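Local coordinates for hypothetical protein MTH1187 (Methanothermobacter thermautotrophicus, PDB 1LXN) that is of unknown function but belongs to a family of thiamine-binding proteins, so it may bind thiamine or a related ligand, at residues A24-L29 with V34-S39; E62-L65 with R71-T74. All coordinates share one frame; numbering follows the deposited sequence.

Contact 1 of 2, residues A24-L29 with V34-S39; sequences AAVEAL and VRYEIS
The CA atoms of Val26 and Ile38 lie 8.5 Å apart across the gap between the end of helix 19-29 and strand 35-39, while nearer the turn those of Leu29 and Val34 close to 7.6 Å. No hydrogen bond spans the gap; the contact is made by apolar side chains, centred on Val26. Val26 stands over the Tyr36 ring, the two side chains crossing at about a right angle. With CG1 anti to the backbone N (chi1 176°), Val26 lays that methyl 3.6 Å above the ring plane, displaced toward the rim, so that its closest ring atom is Tyr36 CE1 at 3.7 Å. This is a CH-pi contact, with Val26 CG1 4.0 Å from the ring centroid. A branched residue suits the place: CG1 serves the ring, and the side chain also rests on Thr43 of the next strand. At Tyr36, a chi1 of 75° goes with a ring that turns one face to the helix, a broad apolar surface for Val26. Trimming Tyr36 to an alanine would remove the ring and probably leave a gap between helix and strand, with the Val26 methyl lacking the face it rests on. Ile38 adds a looser contact, its CD1 lying 4.5 Å from Val26 CG1. Toward the turn, Val34 CG2 meets the backbone Leu29 O at 3.9 Å, whereas the Leu29 side chain reaches Ala56 and Ala60 of helix 50-66. A helix followed, after a short loop, by an outermost strand of the chain's sheet is the first alpha-beta connection of a ferredoxin-like beta-alpha-beta-beta-alpha-beta fold.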
ATOM      1  N   ALA A  24       3.349  -8.441  -7.763  1.00 15.76           N
ATOM      2  CA  ALA A  24       4.597  -8.799  -7.086  1.00 18.20           C
ATOM      3  C   ALA A  24       4.790  -7.922  -5.837  1.00 18.79           C
ATOM      4  O   ALA A  24       5.266  -8.393  -4.805  1.00 20.36           O
ATOM      5  CB  ALA A  24       5.787  -8.632  -8.023  1.00 16.46           C
ATOM      6  N   ALA A  25       4.430  -6.646  -5.935  1.00 17.18           N
ATOM      7  CA  ALA A  25       4.557  -5.747  -4.791  1.00 18.27           C
ATOM      8  C   ALA A  25       3.640  -6.219  -3.669  1.00 18.84           C
ATOM      9  O   ALA A  25       4.046  -6.278  -2.510  1.00 18.88           O
ATOM     10  CB  ALA A  25       4.196  -4.318  -5.189  1.00 17.07           C
ATOM     11  N   VAL A  26       2.403  -6.567  -4.019  1.00 20.15           N
ATOM     12  CA  VAL A  26       1.438  -7.019  -3.024  1.00 21.16           C
ATOM     13  C   VAL A  26       1.862  -8.347  -2.408  1.00 24.28           C
ATOM     14  O   VAL A  26       1.701  -8.567  -1.203  1.00 24.56           O
ATOM     15  CB  VAL A  26       0.027  -7.167  -3.644  1.00 22.18           C
ATOM     16  CG1 VAL A  26      -0.948  -7.731  -2.609  1.00 19.32           C
ATOM     17  CG2 VAL A  26      -0.461  -5.804  -4.152  1.00 20.43           C
ATOM     18  N   GLU A  27       2.411  -9.229  -3.236  1.00 24.35           N
ATOM     19  CA  GLU A  27       2.859 -10.529  -2.767  1.00 25.26           C
ATOM     20  C   GLU A  27       3.917 -10.332  -1.679  1.00 24.42           C
ATOM     21  O   GLU A  27       3.971 -11.091  -0.709  1.00 22.07           O
ATOM     22  CB  GLU A  27       3.453 -11.331  -3.927  1.00 28.82           C
ATOM     23  CG  GLU A  27       3.355 -12.836  -3.753  1.00 37.75           C
ATOM     24  CD  GLU A  27       2.024 -13.398  -4.242  1.00 43.89           C
ATOM     25  OE1 GLU A  27       1.787 -13.377  -5.476  1.00 47.07           O
ATOM     26  OE2 GLU A  27       1.216 -13.852  -3.399  1.00 44.47           O
ATOM     27  N   ALA A  28       4.756  -9.312  -1.842  1.00 21.95           N
ATOM     28  CA  ALA A  28       5.796  -9.029  -0.857  1.00 23.38           C
ATOM     29  C   ALA A  28       5.172  -8.465   0.419  1.00 24.30           C
ATOM     30  O   ALA A  28       5.619  -8.772   1.522  1.00 22.40           O
ATOM     31  CB  ALA A  28       6.814  -8.049  -1.429  1.00 22.46           C
ATOM     32  N   LEU A  29       4.134  -7.643   0.250  1.00 26.67           N
ATOM     33  CA  LEU A  29       3.401  -7.024   1.360  1.00 29.08           C
ATOM     34  C   LEU A  29       2.753  -8.082   2.243  1.00 29.59           C
ATOM     35  O   LEU A  29       2.780  -7.986   3.467  1.00 32.31           O
ATOM     36  CB  LEU A  29       2.277  -6.122   0.831  1.00 29.25           C
ATOM     37  CG  LEU A  29       2.566  -4.689   0.414  1.00 30.57           C
ATOM     38  CD1 LEU A  29       1.383  -4.125  -0.358  1.00 30.25           C
ATOM     39  CD2 LEU A  29       2.838  -3.858   1.657  1.00 34.37           C
ATOM     40  N   VAL A  34       0.567  -6.959   8.191  1.00 25.01           N
ATOM     41  CA  VAL A  34      -0.322  -5.848   7.862  1.00 24.38           C
ATOM     42  C   VAL A  34      -1.543  -6.367   7.112  1.00 25.09           C
ATOM     43  O   VAL A  34      -1.508  -7.446   6.520  1.00 25.53           O
ATOM     44  CB  VAL A  34       0.369  -4.804   6.950  1.00 24.21           C
ATOM     45  CG1 VAL A  34       1.621  -4.258   7.623  1.00 23.95           C
ATOM     46  CG2 VAL A  34       0.707  -5.435   5.595  1.00 22.17           C
ATOM     47  N   ARG A  35      -2.631  -5.609   7.152  1.00 24.98           N
ATOM     48  CA  ARG A  35      -3.826  -5.985   6.412  1.00 26.60           C
ATOM     49  C   ARG A  35      -3.807  -5.087   5.183  1.00 25.12           C
ATOM     50  O   ARG A  35      -3.341  -3.953   5.249  1.00 23.02           O
ATOM     51  CB  ARG A  35      -5.088  -5.729   7.234  1.00 29.82           C
ATOM     52  CG  ARG A  35      -5.305  -6.722   8.364  1.00 36.31           C
ATOM     53  CD  ARG A  35      -6.470  -6.305   9.252  1.00 43.33           C
ATOM     54  NE  ARG A  35      -6.732  -7.280  10.309  1.00 49.91           N
ATOM     55  CZ  ARG A  35      -7.539  -7.063  11.344  1.00 53.68           C
ATOM     56  NH1 ARG A  35      -8.164  -5.898  11.467  1.00 55.83           N
ATOM     57  NH2 ARG A  35      -7.720  -8.010  12.259  1.00 54.27           N
ATOM     58  N   TYR A  36      -4.290  -5.590   4.058  1.00 24.79           N
ATOM     59  CA  TYR A  36      -4.290  -4.784   2.850  1.00 23.74           C
ATOM     60  C   TYR A  36      -5.577  -4.972   2.061  1.00 23.66           C
ATOM     61  O   TYR A  36      -6.315  -5.936   2.259  1.00 22.63           O
ATOM     62  CB  TYR A  36      -3.080  -5.149   1.979  1.00 24.77           C
ATOM     63  CG  TYR A  36      -3.217  -6.467   1.246  1.00 27.80           C
ATOM     64  CD1 TYR A  36      -3.882  -6.541   0.021  1.00 29.32           C
ATOM     65  CD2 TYR A  36      -2.711  -7.645   1.792  1.00 31.34           C
ATOM     66  CE1 TYR A  36      -4.041  -7.759  -0.644  1.00 31.69           C
ATOM     67  CE2 TYR A  36      -2.867  -8.869   1.139  1.00 32.48           C
ATOM     68  CZ  TYR A  36      -3.532  -8.919  -0.078  1.00 32.33           C
ATOM     69  OH  TYR A  36      -3.675 -10.125  -0.732  1.00 35.42           O
ATOM     70  N   GLU A  37      -5.833  -4.033   1.164  1.00 23.95           N
ATOM     71  CA  GLU A  37      -7.004  -4.083   0.311  1.00 24.80           C
ATOM     72  C   GLU A  37      -6.621  -3.412  -1.001  1.00 24.25           C
ATOM     73  O   GLU A  37      -6.259  -2.234  -1.022  1.00 21.44           O
ATOM     74  CB  GLU A  37      -8.175  -3.343   0.959  1.00 28.10           C
ATOM     75  CG  GLU A  37      -9.458  -3.403   0.149  1.00 36.56           C
ATOM     76  CD  GLU A  37     -10.604  -2.632   0.791  1.00 41.92           C
ATOM     77  OE1 GLU A  37     -10.472  -1.399   0.981  1.00 44.71           O
ATOM     78  OE2 GLU A  37     -11.640  -3.262   1.103  1.00 46.67           O
ATOM     79  N   ILE A  38      -6.675  -4.175  -2.088  1.00 23.07           N
ATOM     80  CA  ILE A  38      -6.342  -3.655  -3.407  1.00 22.37           C
ATOM     81  C   ILE A  38      -7.473  -2.754  -3.906  1.00 22.36           C
ATOM     82  O   ILE A  38      -8.621  -3.181  -3.959  1.00 21.65           O
ATOM     83  CB  ILE A  38      -6.135  -4.818  -4.403  1.00 24.61           C
ATOM     84  CG1 ILE A  38      -4.984  -5.706  -3.921  1.00 23.52           C
ATOM     85  CG2 ILE A  38      -5.835  -4.269  -5.798  1.00 25.10           C
ATOM     86  CD1 ILE A  38      -4.934  -7.060  -4.574  1.00 24.29           C
ATOM     87  N   SER A  39      -7.151  -1.504  -4.246  1.00 22.42           N
ATOM     88  CA  SER A  39      -8.152  -0.563  -4.751  1.00 23.42           C
ATOM     89  C   SER A  39      -7.754  -0.115  -6.155  1.00 24.59           C
ATOM     90  O   SER A  39      -6.638  -0.376  -6.610  1.00 25.43           O
ATOM     91  CB  SER A  39      -8.272   0.671  -3.845  1.00 24.75           C
ATOM     92  OG  SER A  39      -7.459   1.737  -4.326  1.00 30.36           O
TER

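Contact 2 of 2, residues E62-L65 with R71-T74; sequences EAVL and RVYT
Val64 and Leu65, on the last turns of helix 50-66, converge on a single strand residue, Val72, and the contact is almost wholly one of methyl against methyl. The backbones come nearest at Leu65 and Val72, whose CA atoms lie 6.9 Å apart. Val72 CG2 is the meeting point, with Leu65 CD2 at 3.5 Å and Val64 CG1 at 3.7 Å. Both helix side chains cross obliquely to that of Val72. In Val64, CG1 is set anti to the backbone N (chi1 175°), which sends it toward the strand and leaves CG2 for the neighbouring helix. Leu65 starts from a less direct position; its CD1 continues the line of the side chain (chi2 165°), while CD2 is turned off that line and reaches across to Val72. The longer leucine thus spans a distance from the flank of the helix, whereas the short valine suffices where the helix looks straight at the strand. Valine also suits this strand position, since its beta branch is readily accommodated in an extended chain and sets CG2 against the helix.

Hydrogen bonding does not join the two segments directly, but polar contacts flank the apolar patch. Thr74 OG1 is hydrogen-bonded to ND1 of His61, one residue ahead of 62-65, which gives the same helix and strand a polar tie beside the valines. On the sheet side, the backbones of Arg71 and Tyr73 pair with Leu11 and Ile9.

Val64 and Val72 both also rest on Val8 of strand 2-10, and Val64 touches Tyr21 and Ala25 of helix 19-29, so strand 2-10, both helices and strand 72-79, one of the two outermost strands of the chain's sheet, meet here.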
ATOM      1  N   GLU A  62      11.009  -3.118  -3.085  1.00 21.49           N
ATOM      2  CA  GLU A  62      12.097  -4.006  -3.501  1.00 23.62           C
ATOM      3  C   GLU A  62      11.631  -5.109  -4.445  1.00 23.59           C
ATOM      4  O   GLU A  62      12.361  -5.491  -5.352  1.00 22.21           O
ATOM      5  CB  GLU A  62      12.751  -4.662  -2.277  1.00 27.16           C
ATOM      6  CG  GLU A  62      13.145  -3.692  -1.174  1.00 35.73           C
ATOM      7  CD  GLU A  62      14.548  -3.138  -1.324  1.00 41.51           C
ATOM      8  OE1 GLU A  62      15.025  -3.002  -2.475  1.00 43.57           O
ATOM      9  OE2 GLU A  62      15.170  -2.827  -0.280  1.00 43.90           O
ATOM     10  N   ALA A  63      10.425  -5.626  -4.222  1.00 21.69           N
ATOM     11  CA  ALA A  63       9.896  -6.693  -5.065  1.00 22.61           C
ATOM     12  C   ALA A  63       9.755  -6.239  -6.513  1.00 21.60           C
ATOM     13  O   ALA A  63       9.958  -7.023  -7.435  1.00 22.03           O
ATOM     14  CB  ALA A  63       8.543  -7.176  -4.530  1.00 21.28           C
ATOM     15  N   VAL A  64       9.411  -4.972  -6.714  1.00 21.74           N
ATOM     16  CA  VAL A  64       9.255  -4.452  -8.065  1.00 20.61           C
ATOM     17  C   VAL A  64      10.616  -4.301  -8.737  1.00 21.93           C
ATOM     18  O   VAL A  64      10.751  -4.524  -9.946  1.00 21.08           O
ATOM     19  CB  VAL A  64       8.493  -3.115  -8.057  1.00 20.34           C
ATOM     20  CG1 VAL A  64       8.449  -2.518  -9.455  1.00 18.89           C
ATOM     21  CG2 VAL A  64       7.078  -3.353  -7.544  1.00 19.83           C
ATOM     22  N   LEU A  65      11.629  -3.933  -7.959  1.00 21.02           N
ATOM     23  CA  LEU A  65      12.970  -3.813  -8.512  1.00 22.06           C
ATOM     24  C   LEU A  65      13.453  -5.226  -8.846  1.00 23.16           C
ATOM     25  O   LEU A  65      14.034  -5.454  -9.903  1.00 21.30           O
ATOM     26  CB  LEU A  65      13.924  -3.171  -7.500  1.00 21.51           C
ATOM     27  CG  LEU A  65      13.806  -1.661  -7.267  1.00 24.89           C
ATOM     28  CD1 LEU A  65      14.565  -1.259  -5.991  1.00 23.12           C
ATOM     29  CD2 LEU A  65      14.354  -0.923  -8.484  1.00 23.35           C
ATOM     30  N   ARG A  71      13.630   1.384 -12.548  1.00 23.54           N
ATOM     31  CA  ARG A  71      13.225   2.652 -11.953  1.00 23.17           C
ATOM     32  C   ARG A  71      11.844   2.526 -11.326  1.00 21.89           C
ATOM     33  O   ARG A  71      10.851   2.303 -12.017  1.00 22.54           O
ATOM     34  CB  ARG A  71      13.226   3.772 -13.000  1.00 22.68           C
ATOM     35  CG  ARG A  71      12.989   5.154 -12.398  1.00 22.03           C
ATOM     36  CD  ARG A  71      13.073   6.264 -13.428  1.00 21.09           C
ATOM     37  NE  ARG A  71      12.911   7.582 -12.811  1.00 22.77           N
ATOM     38  CZ  ARG A  71      13.023   8.739 -13.464  1.00 25.84           C
ATOM     39  NH1 ARG A  71      13.301   8.750 -14.763  1.00 21.99           N
ATOM     40  NH2 ARG A  71      12.853   9.892 -12.819  1.00 26.05           N
ATOM     41  N   VAL A  72      11.787   2.664 -10.009  1.00 20.92           N
ATOM     42  CA  VAL A  72      10.523   2.551  -9.304  1.00 20.19           C
ATOM     43  C   VAL A  72      10.120   3.854  -8.619  1.00 20.68           C
ATOM     44  O   VAL A  72      10.906   4.474  -7.894  1.00 19.58           O
ATOM     45  CB  VAL A  72      10.575   1.404  -8.270  1.00 20.40           C
ATOM     46  CG1 VAL A  72       9.211   1.197  -7.647  1.00 18.66           C
ATOM     47  CG2 VAL A  72      11.038   0.119  -8.954  1.00 21.97           C
ATOM     48  N   TYR A  73       8.883   4.265  -8.879  1.00 21.49           N
ATOM     49  CA  TYR A  73       8.319   5.479  -8.316  1.00 21.10           C
ATOM     50  C   TYR A  73       7.280   5.043  -7.294  1.00 20.34           C
ATOM     51  O   TYR A  73       6.197   4.573  -7.658  1.00 19.91           O
ATOM     52  CB  TYR A  73       7.649   6.301  -9.410  1.00 23.88           C
ATOM     53  CG  TYR A  73       7.132   7.636  -8.929  1.00 27.30           C
ATOM     54  CD1 TYR A  73       8.008   8.687  -8.655  1.00 28.15           C
ATOM     55  CD2 TYR A  73       5.766   7.851  -8.753  1.00 27.58           C
ATOM     56  CE1 TYR A  73       7.531   9.918  -8.221  1.00 30.83           C
ATOM     57  CE2 TYR A  73       5.283   9.079  -8.316  1.00 28.80           C
ATOM     58  CZ  TYR A  73       6.167  10.103  -8.056  1.00 29.05           C
ATOM     59  OH  TYR A  73       5.685  11.321  -7.642  1.00 37.33           O
ATOM     60  N   THR A  74       7.609   5.202  -6.017  1.00 18.74           N
ATOM     61  CA  THR A  74       6.716   4.775  -4.953  1.00 18.77           C
ATOM     62  C   THR A  74       6.120   5.911  -4.138  1.00 19.96           C
ATOM     63  O   THR A  74       6.809   6.864  -3.751  1.00 18.81           O
ATOM     64  CB  THR A  74       7.444   3.790  -4.016  1.00 18.50           C
ATOM     65  OG1 THR A  74       7.743   2.597  -4.745  1.00 21.29           O
ATOM     66  CG2 THR A  74       6.589   3.436  -2.810  1.00 18.27           C
TER

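How the contacts relate
Contacts 1 and 2 are successive along the chain, each joining the end of a helix to the strand that follows it, and those strands are the two outermost of the chain's antiparallel sheet. Their centres are 14 Å apart, yet they meet where the helices pack side by side. Ala63 CB lies 3.5 Å from Ala24 O and 3.7 Å from Ala28 CB; a little farther along, Ala25 CB is 3.8 Å from Val64 CG2. The small alanines let the helices approach closely. Together the contacts seat the helix pair on the sheet at both margins, and neither contact is linked here to a known ligand site.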